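CLIP-associating protein (Drosophila melanogaster, PDB 4G3A) tracks microtubule plus ends and promotes stabilisation of dynamic microtubules in mitotic spindle formation, here represented by its N-terminal TOG-like domain of HEAT repeats. Local coordinates at residues A142-E146 and D179-V184. Sequence-based numbering, arbitrary orientation.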
loop_
_atom_site.group_PDB
_atom_site.type_symbol
_atom_site.label_atom_id
_atom_site.label_comp_id
_atom_site.label_asym_id
_atom_site.label_seq_id
_atom_site.Cartn_x
_atom_site.Cartn_y
_atom_site.Cartn_z
ATOM N N ALA A 142 -7.435 11.047 -6.917
ATOM C CA ALA A 142 -7.154 10.184 -8.066
ATOM C C ALA A 142 -5.835 9.430 -7.906
ATOM O O ALA A 142 -5.667 8.345 -8.455
ATOM C CB ALA A 142 -7.144 10.998 -9.368
ATOM N N LYS A 143 -4.891 10.015 -7.170
ATOM C CA LYS A 143 -3.594 9.368 -7.008
ATOM C C LYS A 143 -3.710 8.148 -6.091
ATOM O O LYS A 143 -3.016 7.161 -6.287
ATOM C CB LYS A 143 -2.515 10.341 -6.523
ATOM C CG LYS A 143 -1.082 9.812 -6.687
ATOM C CD LYS A 143 -0.716 9.566 -8.147
ATOM C CE LYS A 143 0.773 9.263 -8.298
ATOM N NZ LYS A 143 1.197 8.927 -9.694
ATOM N N VAL A 144 -4.595 8.210 -5.100
ATOM C CA VAL A 144 -4.899 7.013 -4.330
ATOM C C VAL A 144 -5.522 5.931 -5.213
ATOM O O VAL A 144 -5.123 4.762 -5.154
ATOM C CB VAL A 144 -5.856 7.296 -3.167
ATOM C CG1 VAL A 144 -6.272 5.991 -2.494
ATOM C CG2 VAL A 144 -5.207 8.247 -2.154
ATOM N N ARG A 145 -6.508 6.312 -6.019
ATOM C CA ARG A 145 -7.180 5.327 -6.868
ATOM C C ARG A 145 -6.165 4.665 -7.802
ATOM O O ARG A 145 -6.151 3.454 -7.959
ATOM C CB ARG A 145 -8.337 5.971 -7.641
ATOM C CG ARG A 145 -9.353 6.698 -6.720
ATOM C CD ARG A 145 -10.666 7.000 -7.445
ATOM N NE ARG A 145 -10.527 7.905 -8.581
ATOM C CZ ARG A 145 -10.498 9.235 -8.488
ATOM N NH1 ARG A 145 -10.563 9.825 -7.302
ATOM N NH2 ARG A 145 -10.390 9.980 -9.584
ATOM N N GLU A 146 -5.288 5.466 -8.394
ATOM C CA GLU A 146 -4.263 4.939 -9.286
ATOM C C GLU A 146 -3.227 4.069 -8.561
ATOM O O GLU A 146 -2.839 3.010 -9.054
ATOM C CB GLU A 146 -3.542 6.082 -9.989
ATOM C CG GLU A 146 -2.471 5.590 -10.944
ATOM C CD GLU A 146 -1.699 6.720 -11.577
ATOM O OE1 GLU A 146 -1.950 7.886 -11.213
ATOM O OE2 GLU A 146 -0.840 6.439 -12.438
ATOM N N ASP A 179 -13.251 6.488 -15.075
ATOM C CA ASP A 179 -12.849 7.463 -14.060
ATOM C C ASP A 179 -12.789 8.860 -14.684
ATOM O O ASP A 179 -12.456 9.000 -15.856
ATOM C CB ASP A 179 -11.475 7.082 -13.492
ATOM C CG ASP A 179 -11.174 7.768 -12.174
ATOM O OD1 ASP A 179 -10.511 8.826 -12.183
ATOM O OD2 ASP A 179 -11.579 7.235 -11.126
ATOM N N PRO A 180 -13.120 9.905 -13.913
ATOM C CA PRO A 180 -13.043 11.233 -14.543
ATOM C C PRO A 180 -11.611 11.674 -14.828
ATOM O O PRO A 180 -11.415 12.674 -15.505
ATOM C CB PRO A 180 -13.680 12.157 -13.497
ATOM C CG PRO A 180 -13.544 11.420 -12.200
ATOM C CD PRO A 180 -13.680 9.961 -12.551
ATOM N N THR A 181 -10.633 10.937 -14.310
ATOM C CA THR A 181 -9.225 11.307 -14.426
ATOM C C THR A 181 -8.535 10.392 -15.425
ATOM O O THR A 181 -8.682 9.170 -15.350
ATOM C CB THR A 181 -8.514 11.178 -13.051
ATOM O OG1 THR A 181 -8.829 12.320 -12.235
ATOM C CG2 THR A 181 -7.014 11.084 -13.217
ATOM N N VAL A 182 -7.776 10.966 -16.352
ATOM C CA VAL A 182 -7.154 10.149 -17.398
ATOM C C VAL A 182 -6.104 9.194 -16.828
ATOM O O VAL A 182 -5.996 8.057 -17.283
ATOM C CB VAL A 182 -6.560 11.001 -18.557
ATOM C CG1 VAL A 182 -5.403 11.844 -18.070
ATOM C CG2 VAL A 182 -6.121 10.101 -19.705
ATOM N N ASN A 183 -5.354 9.641 -15.821
ATOM C CA ASN A 183 -4.328 8.790 -15.207
ATOM C C ASN A 183 -4.894 7.495 -14.641
ATOM O O ASN A 183 -4.251 6.445 -14.694
ATOM C CB ASN A 183 -3.596 9.533 -14.093
ATOM C CG ASN A 183 -2.952 10.807 -14.573
ATOM O OD1 ASN A 183 -3.639 11.755 -14.956
ATOM N ND2 ASN A 183 -1.626 10.845 -14.550
ATOM N N VAL A 184 -6.093 7.584 -14.077
ATOM C CA VAL A 184 -6.756 6.415 -13.530
ATOM C C VAL A 184 -7.334 5.531 -14.639
ATOM O O VAL A 184 -7.176 4.310 -14.606
ATOM C CB VAL A 184 -7.844 6.812 -12.525
ATOM C CG1 VAL A 184 -8.621 5.590 -12.085
ATOM C CG2 VAL A 184 -7.198 7.499 -11.296
HETATM O O HOH W 1 -1.646 6.248 -15.457
#
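Arg145 and Asp179 form a bidentate salt bridge between two helical segments of the HEAT-repeat TOG domain. It joins the start of helix 142-159 to the turn leading into helix 182-199, the latter within HEAT repeat 3. The guanidinium meets the carboxylate side-on, one nitrogen to each oxygen, and both oxygens use their syn lone pairs. Arg145 NH2 reaches Asp179 OD1 at 2.8 Å, nearly straight at 170° and in the guanidinium plane. Arg145 NE to Asp179 OD2 is also 2.8 Å, but this bond is more bent, at 138°, and tilted from that plane. The bend of Arg145 at chi3 (-63°) folds the guanidinium back over Ala142, whose CA lies over one face, toward its rim. Beside the salt bridge, Ala142 CB packs on Thr181 OG1 at 3.6 Å. Val184 CG2 sits 3.3 Å from Ala142 O and also touches CB of Ala142, Arg145 and Glu146. Farther along, a water donates to both Glu146 OE2 and Asn183 O, bridging the two helix starts.

Further bonds help to position both partners of the salt bridge. Arg145 NH1 donates to His139 O in the preceding loop. Asp179 OD1 also accepts from Thr181 N, two residues on, in an Asx turn. With an alanine here instead of Asp179, the Arg145 guanidinium would probably lose its charge partner and Thr181 N its side-chain acceptor. In that turn, Thr181 N meets Asp179 OD1 on the anti side at 3.0 Å, out of the carboxylate plane.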